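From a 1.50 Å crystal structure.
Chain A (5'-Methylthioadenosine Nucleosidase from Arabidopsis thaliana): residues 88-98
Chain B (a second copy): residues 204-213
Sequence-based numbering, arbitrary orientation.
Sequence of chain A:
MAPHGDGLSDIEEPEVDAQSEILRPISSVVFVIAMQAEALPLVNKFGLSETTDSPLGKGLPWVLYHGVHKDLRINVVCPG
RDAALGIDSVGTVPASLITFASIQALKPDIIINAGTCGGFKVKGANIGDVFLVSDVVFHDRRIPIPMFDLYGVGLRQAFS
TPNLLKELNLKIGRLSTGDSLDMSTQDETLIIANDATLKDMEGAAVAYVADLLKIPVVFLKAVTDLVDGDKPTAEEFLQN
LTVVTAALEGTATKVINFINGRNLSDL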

# COMPACT_ATOMS: atom_id res chain seq x y z
N ASP A 88 5.17 -13.86 -7.03
CA ASP A 88 4.51 -13.44 -5.79
C ASP A 88 4.28 -11.94 -5.80
O ASP A 88 5.16 -11.17 -6.19
N SER A 89 3.10 -11.54 -5.36
CA SER A 89 2.73 -10.13 -5.32
C SER A 89 3.29 -9.48 -4.06
O SER A 89 2.56 -9.21 -3.11
N VAL A 90 4.60 -9.25 -4.07
CA VAL A 90 5.30 -8.65 -2.95
C VAL A 90 5.09 -7.14 -2.88
O VAL A 90 4.50 -6.54 -3.78
N GLY A 91 5.58 -6.52 -1.81
CA GLY A 91 5.44 -5.08 -1.69
C GLY A 91 4.42 -4.65 -0.66
O GLY A 91 3.60 -5.44 -0.20
N THR A 92 4.46 -3.37 -0.32
CA THR A 92 3.58 -2.82 0.70
C THR A 92 2.10 -2.77 0.35
O THR A 92 1.25 -2.99 1.21
N VAL A 93 1.77 -2.49 -0.90
CA VAL A 93 0.36 -2.42 -1.25
C VAL A 93 -0.38 -3.75 -1.09
O VAL A 93 -1.39 -3.81 -0.40
N PRO A 94 0.12 -4.84 -1.71
CA PRO A 94 -0.60 -6.10 -1.53
C PRO A 94 -0.62 -6.58 -0.07
O PRO A 94 -1.61 -7.16 0.40
N ALA A 95 0.47 -6.35 0.65
CA ALA A 95 0.55 -6.75 2.05
C ALA A 95 -0.49 -6.01 2.87
O ALA A 95 -1.14 -6.59 3.73
N SER A 96 -0.66 -4.72 2.59
CA SER A 96 -1.63 -3.93 3.34
C SER A 96 -3.04 -4.42 3.05
O SER A 96 -3.87 -4.49 3.95
N LEU A 97 -3.30 -4.76 1.79
CA LEU A 97 -4.63 -5.23 1.39
C LEU A 97 -5.00 -6.57 2.03
O LEU A 97 -6.11 -6.71 2.56
N ILE A 98 -4.10 -7.55 1.99
CA ILE A 98 -4.44 -8.84 2.58
C ILE A 98 -4.51 -8.76 4.10
O ILE A 98 -5.26 -9.50 4.73
N ALA B 204 -0.85 4.86 -9.34
CA ALA B 204 -0.53 3.48 -9.72
C ALA B 204 -1.11 2.46 -8.75
O ALA B 204 -1.46 1.34 -9.16
N ALA B 205 -1.23 2.84 -7.48
CA ALA B 205 -1.77 1.94 -6.46
C ALA B 205 -3.28 1.82 -6.64
O ALA B 205 -3.85 0.73 -6.47
N VAL B 206 -3.94 2.93 -6.95
CA VAL B 206 -5.38 2.89 -7.16
C VAL B 206 -5.66 2.01 -8.38
O VAL B 206 -6.60 1.22 -8.38
N ALA B 207 -4.82 2.14 -9.40
CA ALA B 207 -4.98 1.34 -10.62
C ALA B 207 -4.75 -0.14 -10.36
O ALA B 207 -5.42 -0.99 -10.95
N TYR B 208 -3.80 -0.46 -9.49
CA TYR B 208 -3.52 -1.84 -9.15
C TYR B 208 -4.76 -2.49 -8.54
O TYR B 208 -5.17 -3.58 -8.92
N VAL B 209 -5.36 -1.80 -7.57
CA VAL B 209 -6.55 -2.32 -6.90
C VAL B 209 -7.74 -2.40 -7.85
O VAL B 209 -8.47 -3.39 -7.86
N ALA B 210 -7.94 -1.37 -8.67
CA ALA B 210 -9.05 -1.36 -9.61
C ALA B 210 -8.91 -2.54 -10.57
O ALA B 210 -9.90 -3.16 -10.97
N ASP B 211 -7.66 -2.85 -10.93
CA ASP B 211 -7.37 -3.97 -11.83
C ASP B 211 -7.74 -5.28 -11.14
O ASP B 211 -8.45 -6.12 -11.71
N LEU B 212 -7.28 -5.45 -9.90
CA LEU B 212 -7.59 -6.66 -9.15
C LEU B 212 -9.09 -6.91 -9.06
O LEU B 212 -9.54 -8.05 -9.16
N LEU B 213 -9.86 -5.85 -8.87
CA LEU B 213 -11.31 -5.98 -8.74
C LEU B 213 -12.08 -5.71 -10.03
O LEU B 213 -13.31 -5.60 -10.02

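Which side chains build the apolar contact? From helix 92-98, V93(A) and L97(A), one turn apart, point toward chain B, and the CA-to-CB bond of Y208(B) points back toward chain A, its side chain meeting both. V93(A), chi1 t, brings CG1 to 3.8 Å from Y208(B) CD2 and CG2 to 4.2 Å from A205(B) CB. The small A205(B), whose CA-to-CB bond runs sideways, meets V93(A) where the two backbones come nearest.

How does L97(A) fill its place? In the m,t rotamer, its CD1 lies at the edge of the Y208(B) ring, 4.1 Å from CE2 of that residue. The same CD1 sits 4.0 Å from V209(B) CG2 and 4.3 Å from L212(B) CD1, so one methyl touches three residues of the opposing helix.

What surrounds the far end of the tyrosine? With chi1 t and chi2 74°, Y208(B) carries its hydroxyl past P94(A), whose CG is 3.7 Å from Y208(B) OH. Of all the residues, Y208(B) has the largest area covered by the other stretch.

Is there any polar link? No direct hydrogen bond joins the stretches: S89(A) OG, chi1 m, stays 4.0 Å from Y208(B) OH. Water 1 bridges them, 2.6 Å from S89(A) OG and 2.6 Å from Y208(B) OH. S96(A) OG instead turns to its own helix, donating to V93(A) O at 2.8 Å.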

# COMPACT_ATOMS: atom_id res chain seq x y z
CB ASP A 88 5.38 -13.78 -4.57
CG ASP A 88 5.41 -15.25 -4.26
OD1 ASP A 88 4.35 -15.82 -3.91
OD2 ASP A 88 6.50 -15.85 -4.36
CB SER A 89 1.21 -9.98 -5.36
OG SER A 89 0.69 -10.55 -6.55
CB VAL A 90 6.83 -8.94 -3.03
CG1 VAL A 90 7.08 -10.45 -2.99
CG2 VAL A 90 7.41 -8.35 -4.31
CB THR A 92 4.02 -1.39 1.12
OG1 THR A 92 4.00 -0.52 -0.01
CG2 THR A 92 5.42 -1.43 1.71
CB VAL A 93 0.17 -1.82 -2.67
CG1 VAL A 93 -1.24 -2.06 -3.17
CG2 VAL A 93 0.44 -0.32 -2.60
CB PRO A 94 0.15 -7.07 -2.43
CG PRO A 94 0.65 -6.18 -3.52
CD PRO A 94 1.14 -4.96 -2.76
CB ALA A 95 1.94 -6.47 2.60
CB SER A 96 -1.49 -2.44 3.01
OG SER A 96 -2.02 -2.11 1.74
CB LEU A 97 -4.72 -5.35 -0.13
CG LEU A 97 -4.62 -4.04 -0.92
CD1 LEU A 97 -4.44 -4.34 -2.39
CD2 LEU A 97 -5.86 -3.20 -0.68
CB ILE A 98 -3.46 -9.96 2.15
CG1 ILE A 98 -2.05 -9.70 2.70
CG2 ILE A 98 -3.43 -10.04 0.63
CD1 ILE A 98 -1.07 -10.80 2.36
CB ALA B 204 0.98 3.31 -9.83
CB ALA B 205 -1.44 2.47 -5.06
CB VAL B 206 -5.96 4.29 -7.40
CG1 VAL B 206 -7.45 4.20 -7.73
CG2 VAL B 206 -5.76 5.14 -6.15
CB ALA B 207 -4.02 1.83 -11.70
CB TYR B 208 -2.37 -1.92 -8.14
CG TYR B 208 -2.12 -3.32 -7.63
CD1 TYR B 208 -1.50 -4.28 -8.43
CD2 TYR B 208 -2.54 -3.70 -6.36
CE1 TYR B 208 -1.31 -5.58 -7.99
CE2 TYR B 208 -2.36 -5.01 -5.90
CZ TYR B 208 -1.74 -5.94 -6.72
OH TYR B 208 -1.56 -7.24 -6.28
CB VAL B 209 -6.94 -1.44 -5.68
CG1 VAL B 209 -8.18 -2.01 -5.00
CG2 VAL B 209 -5.79 -1.40 -4.69
CB ALA B 210 -9.09 -0.06 -10.38
CB ASP B 211 -5.88 -3.96 -12.19
CG ASP B 211 -5.53 -4.98 -13.26
OD1 ASP B 211 -4.32 -5.17 -13.51
OD2 ASP B 211 -6.45 -5.57 -13.85
CB LEU B 212 -7.04 -6.57 -7.72
CG LEU B 212 -5.55 -6.77 -7.45
CD1 LEU B 212 -5.30 -6.68 -5.95
CD2 LEU B 212 -5.11 -8.12 -7.99
CB LEU B 213 -11.80 -5.06 -7.62
CG LEU B 213 -11.22 -5.38 -6.24
CD1 LEU B 213 -11.66 -4.34 -5.22
CD2 LEU B 213 -11.67 -6.77 -5.80
O HOH W 1 -0.81 -9.01 -8.08